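Local coordinates for Phosphoglucomutase/phosphomannomutase family protein (Burkholderia thailandensis, PDB 3UW2) that probably catalyses intramolecular phosphoryl transfer on sugar phosphates, as a phosphohexose mutase, and binds a metal ion that is zinc in this crystal, at residues A[39-42]-A[43-47]; A[98-101]-A[102-105]; A[146-150]-A[151-155]; A[278-281]-A[282-286]; A[306-309]-A[310-314]. One frame throughout, in Å; residues are numbered along the deposited sequence.

Overall arrangement
All five interactions are local and lie where a loop turns into the first turn of a helix, yet they start those helices differently. Interactions 1, 2 and 3 share one alpha/beta/alpha domain; interactions 4 and 5 lie about 37 and 41 Å, centre to centre, from interaction 1. Main-chain carbonyls accept helix amides in all five; a side-chain oxygen adds a cap in 1 (aspartate) and 5 (threonine), while glutamine side chains bond back to the loop in 3 and 4. Interactions 2, 4 and 5 are largely buried, 1 and 3 partly so. Interaction 2 borders the zinc site. Interactions 4 and 5 touch directly, through Asp283 and Thr309.

Interaction 1: A[39-42]-A[43-47]; sequences KTLD and ADVAR
Asp42 OD1 reaches forward over the first turn of helix 43-59 and accepts a nearly straight hydrogen bond from Val45 N at 2.9 Å (N-H...O 170°), met almost along the C-O axis of the carboxylate. This bond holds the carboxylate at the amide end of the helix, where the helix dipole would probably favour its negative charge. The same oxygen lies 3.0 Å from Asp44 N. CG sits between the backbone N and the carbonyl carbon (chi1 60°), which turns OD1 toward the helix start. Asp42 O takes up the regular helical bond from Ala46 N at 3.0 Å. Beside the cap, Leu41 and Val45 cross at about a right angle, and Leu41 CD1 meets Val45 CG1 at 3.7 Å. The other methyl of Val45, CG2, lies 3.4 Å from Asp42 OD1. Leu41 continues onto Asn137 and Phe139 of strand 136-143, while Ala43 and Ala46 face helix 75-88. Upstream, Thr40 OG1 is hydrogen-bonded to Val36 N, tying the loop back to strand 33-36. The whole is a classical aspartate N-cap, followed by an apolar contact across the helix start, at the first helix of an alpha/beta/alpha domain.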
loop_
_atom_site.group_PDB
_atom_site.type_symbol
_atom_site.label_atom_id
_atom_site.label_comp_id
_atom_site.label_asym_id
_atom_site.label_seq_id
_atom_site.Cartn_x
_atom_site.Cartn_y
_atom_site.Cartn_z
ATOM N N LYS A 39 13.739 17.582 -12.743
ATOM C CA LYS A 39 13.946 18.517 -11.629
ATOM C C LYS A 39 14.736 17.920 -10.482
ATOM O O LYS A 39 15.717 18.492 -10.058
ATOM C CB LYS A 39 12.637 19.025 -11.067
ATOM C CG LYS A 39 11.736 19.649 -12.103
ATOM C CD LYS A 39 10.881 20.654 -11.371
ATOM C CE LYS A 39 9.508 20.094 -11.010
ATOM N NZ LYS A 39 8.505 20.725 -11.936
ATOM N N THR A 40 14.282 16.819 -9.911
ATOM C CA THR A 40 15.092 16.181 -8.872
ATOM C C THR A 40 15.496 14.755 -9.261
ATOM O O THR A 40 16.202 14.077 -8.546
ATOM C CB THR A 40 14.343 16.177 -7.536
ATOM O OG1 THR A 40 13.042 15.660 -7.777
ATOM C CG2 THR A 40 14.199 17.642 -6.973
ATOM N N LEU A 41 15.040 14.288 -10.401
ATOM C CA LEU A 41 15.295 12.896 -10.739
ATOM C C LEU A 41 15.736 12.796 -12.203
ATOM O O LEU A 41 15.133 13.438 -13.052
ATOM C CB LEU A 41 13.990 12.129 -10.523
ATOM C CG LEU A 41 13.954 10.643 -10.364
ATOM C CD1 LEU A 41 14.803 10.418 -9.129
ATOM C CD2 LEU A 41 12.510 10.171 -10.133
ATOM N N ASP A 42 16.775 12.003 -12.492
ATOM C CA ASP A 42 17.218 11.801 -13.884
ATOM C C ASP A 42 18.036 10.509 -13.885
ATOM O O ASP A 42 18.112 9.825 -12.827
ATOM C CB ASP A 42 17.989 13.048 -14.464
ATOM C CG ASP A 42 19.241 13.396 -13.683
ATOM O OD1 ASP A 42 19.784 12.546 -12.905
ATOM O OD2 ASP A 42 19.690 14.555 -13.817
ATOM N N ALA A 43 18.621 10.149 -15.019
ATOM C CA ALA A 43 19.451 8.915 -15.085
ATOM C C ALA A 43 20.620 8.942 -14.080
ATOM O O ALA A 43 20.927 7.910 -13.523
ATOM C CB ALA A 43 20.012 8.688 -16.473
ATOM N N ASP A 44 21.293 10.098 -13.906
ATOM C CA ASP A 44 22.461 10.174 -13.001
ATOM C C ASP A 44 22.035 9.861 -11.598
ATOM O O ASP A 44 22.751 9.138 -10.886
ATOM C CB ASP A 44 23.167 11.565 -13.008
ATOM C CG ASP A 44 23.834 11.880 -14.348
ATOM O OD1 ASP A 44 24.367 10.951 -14.985
ATOM O OD2 ASP A 44 23.813 13.047 -14.789
ATOM N N VAL A 45 20.889 10.441 -11.196
ATOM C CA VAL A 45 20.301 10.173 -9.910
ATOM C C VAL A 45 19.969 8.675 -9.708
ATOM O O VAL A 45 20.354 8.062 -8.693
ATOM C CB VAL A 45 19.147 11.169 -9.641
ATOM C CG1 VAL A 45 18.401 10.803 -8.361
ATOM C CG2 VAL A 45 19.683 12.658 -9.548
ATOM N N ALA A 46 19.321 8.053 -10.691
ATOM C CA ALA A 46 19.006 6.605 -10.601
ATOM C C ALA A 46 20.265 5.787 -10.428
ATOM O O ALA A 46 20.296 4.915 -9.577
ATOM C CB ALA A 46 18.192 6.139 -11.807
ATOM N N ARG A 47 21.287 6.094 -11.230
ATOM C CA ARG A 47 22.550 5.372 -11.153
ATOM C C ARG A 47 23.177 5.530 -9.747
ATOM O O ARG A 47 23.578 4.538 -9.178
ATOM C CB ARG A 47 23.517 5.866 -12.244
ATOM C CG ARG A 47 24.809 5.052 -12.368
ATOM C CD ARG A 47 25.741 5.593 -13.478
ATOM N NE ARG A 47 25.184 5.073 -14.716
ATOM C CZ ARG A 47 24.474 5.767 -15.605
ATOM N NH1 ARG A 47 24.311 7.093 -15.443
ATOM N NH2 ARG A 47 23.952 5.119 -16.672
#

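Interaction 2: A[98-101]-A[102-105]; sequences MVPT and PVGY
Val99 and Pro100 meet Val103 as the chain leaves strand 92-98 and enters helix 101-107, a strand-to-helix turn of the first alpha/beta/alpha domain with Pro100 at the N-cap. Pro100 brings no side-chain cap; its carbonyl receives Val103 N at 2.9 Å, with the donor well above the carbonyl plane, and a weak bond from Gly104 N. One residue on, Thr101 O takes Tyr105 N at 3.1 Å. The valines cross at about a right angle, CB against CB at 3.8 Å. In Val103, CG1 is the methyl that meets Val99, while CG2 lies beside Pro100 and reaches its CD at 3.8 Å. Pro100 and Pro102 also touch, CB to CD. Thr101 and Tyr105 run side by side. The tyrosine CG is swung to the side away from its own carbonyl carbon (chi1 -64°), which brings one ring face under Thr101 O, the oxygen lying 3.7 Å above the ring plane and offset toward the rim. At the far end of the ring, Thr101 CG2 rests 3.5 Å from Tyr105 CZ. Leu209 of helix 206-216 covers Pro100 and Val103, whereas Lys140 and Val142 of strand 136-143 line the Tyr105 side. The chi1 of Thr101 (-74°) sends the methyl toward Tyr105 and turns OG1 to a hydrogen bond with OD2 of the zinc ligand Asp266.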
loop_
_atom_site.group_PDB
_atom_site.type_symbol
_atom_site.label_atom_id
_atom_site.label_comp_id
_atom_site.label_asym_id
_atom_site.label_seq_id
_atom_site.Cartn_x
_atom_site.Cartn_y
_atom_site.Cartn_z
ATOM N N MET A 98 8.531 -4.647 -16.869
ATOM C CA MET A 98 7.454 -3.736 -16.422
ATOM C C MET A 98 6.319 -4.571 -15.828
ATOM O O MET A 98 5.629 -5.331 -16.527
ATOM C CB MET A 98 6.927 -2.920 -17.612
ATOM C CG MET A 98 5.827 -1.900 -17.222
ATOM S SD MET A 98 4.798 -1.483 -18.685
ATOM C CE MET A 98 3.954 -3.047 -19.062
ATOM N N VAL A 99 6.211 -4.518 -14.520
ATOM C CA VAL A 99 5.223 -5.345 -13.801
ATOM C C VAL A 99 4.718 -4.539 -12.603
ATOM O O VAL A 99 5.392 -3.565 -12.172
ATOM C CB VAL A 99 5.802 -6.660 -13.288
ATOM C CG1 VAL A 99 6.155 -7.640 -14.425
ATOM C CG2 VAL A 99 7.045 -6.406 -12.412
ATOM N N PRO A 100 3.506 -4.874 -12.085
ATOM C CA PRO A 100 3.052 -4.233 -10.827
ATOM C C PRO A 100 4.095 -4.434 -9.722
ATOM O O PRO A 100 4.890 -5.419 -9.766
ATOM C CB PRO A 100 1.781 -5.052 -10.467
ATOM C CG PRO A 100 1.220 -5.413 -11.838
ATOM C CD PRO A 100 2.512 -5.856 -12.569
ATOM N N THR A 101 4.204 -3.460 -8.846
ATOM C CA THR A 101 5.097 -3.499 -7.679
ATOM C C THR A 101 5.091 -4.826 -6.874
ATOM O O THR A 101 6.169 -5.409 -6.678
ATOM C CB THR A 101 4.752 -2.289 -6.754
ATOM O OG1 THR A 101 5.274 -1.123 -7.393
ATOM C CG2 THR A 101 5.427 -2.371 -5.399
ATOM N N PRO A 102 3.906 -5.391 -6.526
ATOM C CA PRO A 102 3.956 -6.609 -5.747
ATOM C C PRO A 102 4.506 -7.745 -6.589
ATOM O O PRO A 102 4.899 -8.751 -6.025
ATOM C CB PRO A 102 2.478 -6.907 -5.379
ATOM C CG PRO A 102 1.719 -6.129 -6.356
ATOM C CD PRO A 102 2.523 -4.969 -6.808
ATOM N N VAL A 103 4.530 -7.616 -7.918
ATOM C CA VAL A 103 5.177 -8.695 -8.731
ATOM C C VAL A 103 6.729 -8.671 -8.551
ATOM O O VAL A 103 7.388 -9.711 -8.526
ATOM C CB VAL A 103 4.748 -8.627 -10.250
ATOM C CG1 VAL A 103 5.468 -9.719 -11.090
ATOM C CG2 VAL A 103 3.235 -8.840 -10.311
ATOM N N GLY A 104 7.313 -7.482 -8.463
ATOM C CA GLY A 104 8.730 -7.327 -8.090
ATOM C C GLY A 104 8.952 -7.926 -6.667
ATOM O O GLY A 104 9.921 -8.706 -6.460
ATOM N N TYR A 105 8.034 -7.673 -5.723
ATOM C CA TYR A 105 8.141 -8.277 -4.372
ATOM C C TYR A 105 8.088 -9.799 -4.494
ATOM O O TYR A 105 8.835 -10.529 -3.835
ATOM C CB TYR A 105 6.992 -7.854 -3.451
ATOM C CG TYR A 105 6.929 -6.383 -3.127
ATOM C CD1 TYR A 105 8.045 -5.519 -3.257
ATOM C CD2 TYR A 105 5.717 -5.833 -2.673
ATOM C CE1 TYR A 105 7.916 -4.116 -2.894
ATOM C CE2 TYR A 105 5.621 -4.514 -2.298
ATOM C CZ TYR A 105 6.700 -3.647 -2.423
ATOM O OH TYR A 105 6.459 -2.263 -2.073
#

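Interaction 3: A[146-150]-A[151-155]; sequences AAIYG and DQIQG. With EDO (1,2-ethanediol), chain F.
A tight turn from the short, weakly bonded strand 146-147 into helix 151-161 brings Tyr149 and Gly150 against Gln152, Ile153 and Gln154, with Gly150 at the N-cap. Tyr149 and Gln152 exchange two bonds: Tyr149 N gives its hydrogen to Gln152 OE1 at 3.0 Å, the donor standing above the plane of the amide, and Gln152 N donates to Tyr149 O at 3.1 Å. With its chain extended beyond CG (chi2 158°), Gln152 reaches back along the turn and lays its amide beside Ile148, OE1 over one face of the Tyr149 ring. Ring and amide planes are almost perpendicular, 88° apart. Gly150 has a positive phi (49°) and no side chain where 1,2-ethanediol packs over its CA. Gly150 O is gripped by three groups: Gln154 N at 3.0 Å, Ile153 N more weakly, and a water at 2.7 Å that also accepts from Gln154 NE2. The diol, probably from the crystallisation liquor, takes the first helical amide, Asp151 N, on its O2 at 2.8 Å. Beneath the turn, Ile148 CG1 packs on Ile153 CG1 at 3.9 Å. Both isoleucines press on Met141 of strand 136-143, and Ile153 also meets Phe28. Gln154 is held by Gln25 and Phe28 O, while Tyr149 reaches Ser331 and Leu332 of helix 330-340, so that the turn lies between its own sheet and that helix.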
loop_
_atom_site.group_PDB
_atom_site.type_symbol
_atom_site.label_atom_id
_atom_site.label_comp_id
_atom_site.label_asym_id
_atom_site.label_seq_id
_atom_site.Cartn_x
_atom_site.Cartn_y
_atom_site.Cartn_z
ATOM N N ALA A 146 13.563 -7.028 3.872
ATOM C CA ALA A 146 13.037 -5.900 4.676
ATOM C C ALA A 146 12.706 -4.662 3.821
ATOM O O ALA A 146 13.534 -4.192 3.013
ATOM C CB ALA A 146 14.018 -5.518 5.793
ATOM N N ALA A 147 11.530 -4.081 4.062
ATOM C CA ALA A 147 11.136 -2.876 3.392
ATOM C C ALA A 147 11.748 -1.726 4.209
ATOM O O ALA A 147 11.204 -1.310 5.241
ATOM C CB ALA A 147 9.602 -2.758 3.299
ATOM N N ILE A 148 12.850 -1.194 3.699
ATOM C CA ILE A 148 13.703 -0.282 4.444
ATOM C C ILE A 148 13.053 1.062 4.555
ATOM O O ILE A 148 12.342 1.466 3.665
ATOM C CB ILE A 148 15.082 -0.114 3.755
ATOM C CG1 ILE A 148 14.951 0.473 2.320
ATOM C CG2 ILE A 148 15.801 -1.456 3.723
ATOM C CD1 ILE A 148 16.319 0.851 1.718
ATOM N N TYR A 149 13.268 1.729 5.673
ATOM C CA TYR A 149 12.668 3.058 5.876
ATOM C C TYR A 149 13.549 3.931 6.755
ATOM O O TYR A 149 14.589 3.477 7.236
ATOM C CB TYR A 149 11.243 2.916 6.439
ATOM C CG TYR A 149 11.180 2.226 7.760
ATOM C CD1 TYR A 149 11.100 0.811 7.841
ATOM C CD2 TYR A 149 11.201 2.966 8.932
ATOM C CE1 TYR A 149 11.043 0.175 9.080
ATOM C CE2 TYR A 149 11.142 2.351 10.173
ATOM C CZ TYR A 149 11.046 0.953 10.238
ATOM O OH TYR A 149 10.972 0.348 11.495
ATOM N N GLY A 150 13.120 5.191 6.960
ATOM C CA GLY A 150 13.786 6.118 7.860
ATOM C C GLY A 150 15.281 6.195 7.637
ATOM O O GLY A 150 15.732 6.559 6.536
ATOM N N ASP A 151 16.053 5.887 8.690
ATOM C CA ASP A 151 17.525 6.002 8.672
ATOM C C ASP A 151 18.225 5.144 7.596
ATOM O O ASP A 151 19.281 5.534 7.066
ATOM C CB ASP A 151 18.123 5.717 10.075
ATOM C CG ASP A 151 17.759 6.805 11.101
ATOM O OD1 ASP A 151 17.217 7.857 10.689
ATOM O OD2 ASP A 151 18.023 6.632 12.325
ATOM N N GLN A 152 17.654 3.996 7.253
ATOM C CA GLN A 152 18.298 3.145 6.236
ATOM C C GLN A 152 18.193 3.799 4.835
ATOM O O GLN A 152 19.069 3.613 3.975
ATOM C CB GLN A 152 17.632 1.772 6.173
ATOM C CG GLN A 152 17.489 1.012 7.493
ATOM C CD GLN A 152 16.362 -0.055 7.429
ATOM O OE1 GLN A 152 15.135 0.263 7.455
ATOM N NE2 GLN A 152 16.779 -1.333 7.314
ATOM N N ILE A 153 17.125 4.557 4.611
ATOM C CA ILE A 153 16.982 5.289 3.362
ATOM C C ILE A 153 17.859 6.543 3.403
ATOM O O ILE A 153 18.556 6.812 2.434
ATOM C CB ILE A 153 15.518 5.636 3.037
ATOM C CG1 ILE A 153 14.785 4.346 2.573
ATOM C CG2 ILE A 153 15.487 6.711 1.950
ATOM C CD1 ILE A 153 13.318 4.592 2.195
ATOM N N GLN A 154 17.842 7.302 4.508
ATOM C CA GLN A 154 18.816 8.407 4.645
ATOM C C GLN A 154 20.289 7.965 4.488
ATOM O O GLN A 154 21.129 8.692 3.938
ATOM C CB GLN A 154 18.654 9.162 5.971
ATOM C CG GLN A 154 17.327 9.906 6.107
ATOM C CD GLN A 154 17.062 10.848 4.937
ATOM O OE1 GLN A 154 17.861 11.720 4.651
ATOM N NE2 GLN A 154 15.908 10.732 4.331
ATOM N N GLY A 155 20.589 6.754 4.908
ATOM C CA GLY A 155 21.906 6.173 4.679
ATOM C C GLY A 155 22.311 5.959 3.218
ATOM O O GLY A 155 23.522 5.950 2.914
HETATM C C1 EDO F . 15.211 2.696 11.196
HETATM O O1 EDO F . 15.803 2.021 10.065
HETATM C C2 EDO F . 14.543 3.939 10.655
HETATM O O2 EDO F . 15.099 5.164 11.177
HETATM O O HOH W 1 14.137 8.297 5.202
#

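Interaction 4: A[278-281]-A[282-286]; sequences QIIY and PDRQL. With EDO (1,2-ethanediol), chain G.
Tyr281 O receives Gln285 N at 3.1 Å, together with a weak bond from Arg284 N; this is the N-terminal turn of helix 282-296, with Tyr281 at the N-cap and Pro282 as the first helical residue. Gln285 adds a side-chain bond from NE2 to Ile280 O at 3.0 Å (N-H...O 161°), the acceptor lying close to the glutamine amide plane. Its chain is extended past CG (chi2 -179°) and so spans back to the preceding loop. Ile280 and Arg284 cross at about a right angle, with Ile280 CG2 against Arg284 CB at 3.9 Å. Pro282 CD sits at the edge of the Tyr281 ring. Further out, one water links the loop to the arginine: it donates to Ile279 O and accepts from Tyr281 N and, in the guanidinium plane, from Arg284 NH1 at 3.0 Å. The guanidinium is anchored by bonds from NE to Pro389 O and from NH2 to Leu388 O, and Leu385 and Asn386 of helix 381-386 cover Ile280. Asp283 OD2 accepts from Thr309 N and also binds O1 of a 1,2-ethanediol at 2.7 Å.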
loop_
_atom_site.group_PDB
_atom_site.type_symbol
_atom_site.label_atom_id
_atom_site.label_comp_id
_atom_site.label_asym_id
_atom_site.label_seq_id
_atom_site.Cartn_x
_atom_site.Cartn_y
_atom_site.Cartn_z
ATOM N N GLN A 278 -21.354 1.899 -3.892
ATOM C CA GLN A 278 -20.771 2.146 -2.574
ATOM C C GLN A 278 -19.291 1.795 -2.575
ATOM O O GLN A 278 -18.916 0.666 -2.940
ATOM C CB GLN A 278 -21.476 1.305 -1.494
ATOM C CG GLN A 278 -22.978 1.552 -1.329
ATOM C CD GLN A 278 -23.291 3.010 -1.266
ATOM O OE1 GLN A 278 -23.884 3.557 -2.191
ATOM N NE2 GLN A 278 -22.857 3.670 -0.218
ATOM N N ILE A 279 -18.448 2.736 -2.157
ATOM C CA ILE A 279 -17.035 2.425 -1.968
ATOM C C ILE A 279 -16.863 1.607 -0.653
ATOM O O ILE A 279 -17.362 2.016 0.353
ATOM C CB ILE A 279 -16.175 3.704 -1.876
ATOM C CG1 ILE A 279 -16.357 4.527 -3.151
ATOM C CG2 ILE A 279 -14.699 3.309 -1.605
ATOM C CD1 ILE A 279 -16.321 6.022 -2.933
ATOM N N ILE A 280 -16.181 0.463 -0.674
ATOM C CA ILE A 280 -15.917 -0.316 0.564
ATOM C C ILE A 280 -14.495 -0.011 1.043
ATOM O O ILE A 280 -13.478 -0.429 0.417
ATOM C CB ILE A 280 -16.157 -1.860 0.337
ATOM C CG1 ILE A 280 -17.503 -2.097 -0.363
ATOM C CG2 ILE A 280 -16.065 -2.667 1.660
ATOM C CD1 ILE A 280 -18.755 -1.675 0.400
ATOM N N TYR A 281 -14.393 0.821 2.086
ATOM C CA TYR A 281 -13.073 1.262 2.577
ATOM C C TYR A 281 -12.253 0.095 3.083
ATOM O O TYR A 281 -12.806 -0.942 3.464
ATOM C CB TYR A 281 -13.195 2.349 3.649
ATOM C CG TYR A 281 -13.653 3.602 3.011
ATOM C CD1 TYR A 281 -14.943 4.088 3.223
ATOM C CD2 TYR A 281 -12.834 4.256 2.092
ATOM C CE1 TYR A 281 -15.406 5.227 2.555
ATOM C CE2 TYR A 281 -13.276 5.385 1.406
ATOM C CZ TYR A 281 -14.564 5.872 1.647
ATOM O OH TYR A 281 -14.992 7.002 0.977
ATOM N N PRO A 282 -10.922 0.221 3.044
ATOM C CA PRO A 282 -10.162 -0.995 3.369
ATOM C C PRO A 282 -10.311 -1.434 4.829
ATOM O O PRO A 282 -10.086 -2.586 5.081
ATOM C CB PRO A 282 -8.708 -0.607 3.059
ATOM C CG PRO A 282 -8.870 0.449 1.973
ATOM C CD PRO A 282 -10.128 1.201 2.271
ATOM N N ASP A 283 -10.698 -0.578 5.794
ATOM C CA ASP A 283 -10.901 -1.177 7.100
ATOM C C ASP A 283 -12.100 -2.172 7.071
ATOM O O ASP A 283 -12.101 -3.147 7.874
ATOM C CB ASP A 283 -11.033 -0.145 8.238
ATOM C CG ASP A 283 -12.044 0.918 7.955
ATOM O OD1 ASP A 283 -12.629 0.952 6.821
ATOM O OD2 ASP A 283 -12.249 1.739 8.899
ATOM N N ARG A 284 -13.118 -1.919 6.199
ATOM C CA ARG A 284 -14.245 -2.891 6.097
ATOM C C ARG A 284 -13.856 -4.145 5.351
ATOM O O ARG A 284 -14.208 -5.259 5.746
ATOM C CB ARG A 284 -15.493 -2.270 5.497
ATOM C CG ARG A 284 -16.105 -1.254 6.457
ATOM C CD ARG A 284 -17.168 -0.510 5.701
ATOM N NE ARG A 284 -18.456 -1.156 5.822
ATOM C CZ ARG A 284 -19.418 -0.999 4.923
ATOM N NH1 ARG A 284 -19.197 -0.290 3.815
ATOM N NH2 ARG A 284 -20.595 -1.562 5.106
ATOM N N GLN A 285 -13.103 -3.966 4.272
ATOM C CA GLN A 285 -12.491 -5.109 3.585
ATOM C C GLN A 285 -11.725 -6.050 4.545
ATOM O O GLN A 285 -11.794 -7.271 4.402
ATOM C CB GLN A 285 -11.534 -4.623 2.512
ATOM C CG GLN A 285 -12.197 -3.844 1.331
ATOM C CD GLN A 285 -11.116 -3.444 0.309
ATOM O OE1 GLN A 285 -10.256 -4.285 -0.101
ATOM N NE2 GLN A 285 -11.081 -2.165 -0.039
ATOM N N LEU A 286 -10.886 -5.481 5.382
ATOM C CA LEU A 286 -10.091 -6.253 6.346
ATOM C C LEU A 286 -10.980 -7.065 7.294
ATOM O O LEU A 286 -10.609 -8.181 7.654
ATOM C CB LEU A 286 -9.141 -5.352 7.159
ATOM C CG LEU A 286 -8.085 -6.086 7.996
ATOM C CD1 LEU A 286 -7.117 -6.792 7.056
ATOM C CD2 LEU A 286 -7.333 -5.098 8.864
HETATM C C1 EDO G . -12.013 5.006 9.927
HETATM O O1 EDO G . -12.983 4.331 9.118
HETATM C C2 EDO G . -12.344 6.498 10.008
HETATM O O2 EDO G . -12.136 6.990 8.686
HETATM O O HOH W 2 -16.995 1.674 3.160
#

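Interaction 5: A[306-309]-A[310-314]; sequences VKCT and RNLAR
Thr309 has polyproline-like angles (phi -48°, psi 140°), whereas Arg310 already has helical ones, so the backbone bends sharply and brings Leu312 N to Thr309 O at 3.2 Å. The donor stands far above the carbonyl plane, 59° out of it, away from the lone pairs. The threonine side chain adds a second bond to the turn. With OG1 opposite its own backbone N, the hydroxyl accepts Asn311 N at 2.9 Å, an ST turn whose capping bond leads into helix 311-318. A water bridges the same hydroxyl to the asparagine amide, donating to Thr309 OG1 and accepting from Asn311 ND2 at 2.7 Å. A second water donates to Thr309 O at 2.8 Å and accepts from Ala313 N, extending the turn by one amide. On the apolar side, Leu312 CD1 lies against Cys308 CB at 3.7 Å, and Leu312 CG approaches Thr309 CG2 at 4.2 Å. Glu456 of strand 451-457, in the C-terminal domain, bonds through its two carboxylate oxygens to Thr309 OG1 and Arg310 N, and Lys307 forms a salt bridge with Glu396 of strand 392-398. The turn thus follows strand 301-305, whose Tyr304 touches Leu312 and Ala313, rests on Met287 of helix 282-296, and meets the antiparallel sheet of the C-terminal domain.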
loop_
_atom_site.group_PDB
_atom_site.type_symbol
_atom_site.label_atom_id
_atom_site.label_comp_id
_atom_site.label_asym_id
_atom_site.label_seq_id
_atom_site.Cartn_x
_atom_site.Cartn_y
_atom_site.Cartn_z
ATOM N N VAL A 306 -3.928 2.828 13.279
ATOM C CA VAL A 306 -4.780 3.727 14.025
ATOM C C VAL A 306 -5.814 4.576 13.256
ATOM O O VAL A 306 -6.598 5.321 13.880
ATOM C CB VAL A 306 -3.908 4.715 14.774
ATOM C CG1 VAL A 306 -3.228 4.011 15.983
ATOM C CG2 VAL A 306 -2.963 5.410 13.784
ATOM N N LYS A 307 -5.769 4.585 11.944
ATOM C CA LYS A 307 -6.860 5.223 11.173
ATOM C C LYS A 307 -8.125 4.356 10.972
ATOM O O LYS A 307 -9.080 4.830 10.377
ATOM C CB LYS A 307 -6.362 5.606 9.778
ATOM C CG LYS A 307 -5.344 6.753 9.799
ATOM C CD LYS A 307 -4.724 7.023 8.422
ATOM C CE LYS A 307 -3.815 8.258 8.521
ATOM N NZ LYS A 307 -3.361 8.760 7.190
ATOM N N CYS A 308 -8.105 3.070 11.385
ATOM C CA CYS A 308 -9.151 2.112 11.015
ATOM C C CYS A 308 -10.362 2.251 11.943
ATOM O O CYS A 308 -10.204 2.698 13.045
ATOM C CB CYS A 308 -8.634 0.689 11.059
ATOM S SG CYS A 308 -7.611 0.304 9.606
ATOM N N THR A 309 -11.540 1.833 11.485
ATOM C CA THR A 309 -12.786 1.856 12.299
ATOM C C THR A 309 -12.641 1.270 13.715
ATOM O O THR A 309 -11.949 0.278 13.917
ATOM C CB THR A 309 -13.958 1.120 11.586
ATOM O OG1 THR A 309 -15.107 1.155 12.421
ATOM C CG2 THR A 309 -13.652 -0.284 11.304
ATOM N N ARG A 310 -13.277 1.931 14.683
ATOM C CA ARG A 310 -13.490 1.394 16.045
ATOM C C ARG A 310 -14.053 -0.061 15.918
ATOM O O ARG A 310 -13.772 -0.924 16.747
ATOM C CB ARG A 310 -14.412 2.353 16.855
ATOM C CG ARG A 310 -14.307 2.188 18.391
ATOM C CD ARG A 310 -15.024 3.230 19.282
ATOM N NE ARG A 310 -16.340 2.789 19.774
ATOM C CZ ARG A 310 -17.391 2.498 18.992
ATOM N NH1 ARG A 310 -18.560 2.119 19.531
ATOM N NH2 ARG A 310 -17.292 2.581 17.665
ATOM N N ASN A 311 -14.786 -0.353 14.848
ATOM C CA ASN A 311 -15.462 -1.675 14.722
ATOM C C ASN A 311 -14.548 -2.876 14.557
ATOM O O ASN A 311 -14.943 -4.003 14.804
ATOM C CB ASN A 311 -16.472 -1.662 13.554
ATOM C CG ASN A 311 -17.643 -0.754 13.815
ATOM O OD1 ASN A 311 -18.114 -0.642 14.947
ATOM N ND2 ASN A 311 -18.147 -0.123 12.756
ATOM N N LEU A 312 -13.327 -2.652 14.117
ATOM C CA LEU A 312 -12.428 -3.776 13.916
ATOM C C LEU A 312 -12.051 -4.583 15.174
ATOM O O LEU A 312 -12.033 -5.815 15.135
ATOM C CB LEU A 312 -11.140 -3.295 13.166
ATOM C CG LEU A 312 -11.086 -3.588 11.677
ATOM C CD1 LEU A 312 -10.076 -2.691 10.924
ATOM C CD2 LEU A 312 -10.675 -5.059 11.520
ATOM N N ALA A 313 -11.730 -3.905 16.260
ATOM C CA ALA A 313 -11.331 -4.598 17.493
ATOM C C ALA A 313 -12.384 -5.656 17.884
ATOM O O ALA A 313 -12.044 -6.829 18.104
ATOM C CB ALA A 313 -11.140 -3.600 18.646
ATOM N N ARG A 314 -13.648 -5.211 17.998
ATOM C CA ARG A 314 -14.746 -6.067 18.428
ATOM C C ARG A 314 -14.991 -7.202 17.405
ATOM O O ARG A 314 -15.119 -8.394 17.754
ATOM C CB ARG A 314 -16.019 -5.230 18.601
ATOM C CG ARG A 314 -17.215 -6.091 19.022
ATOM C CD ARG A 314 -18.546 -5.323 19.018
ATOM N NE ARG A 314 -18.655 -4.666 20.310
ATOM C CZ ARG A 314 -18.912 -5.294 21.467
ATOM N NH1 ARG A 314 -19.130 -6.604 21.501
ATOM N NH2 ARG A 314 -18.969 -4.610 22.601
HETATM O O HOH W 3 -10.868 -0.976 16.203
HETATM O O HOH W 4 -17.060 -0.240 10.275
#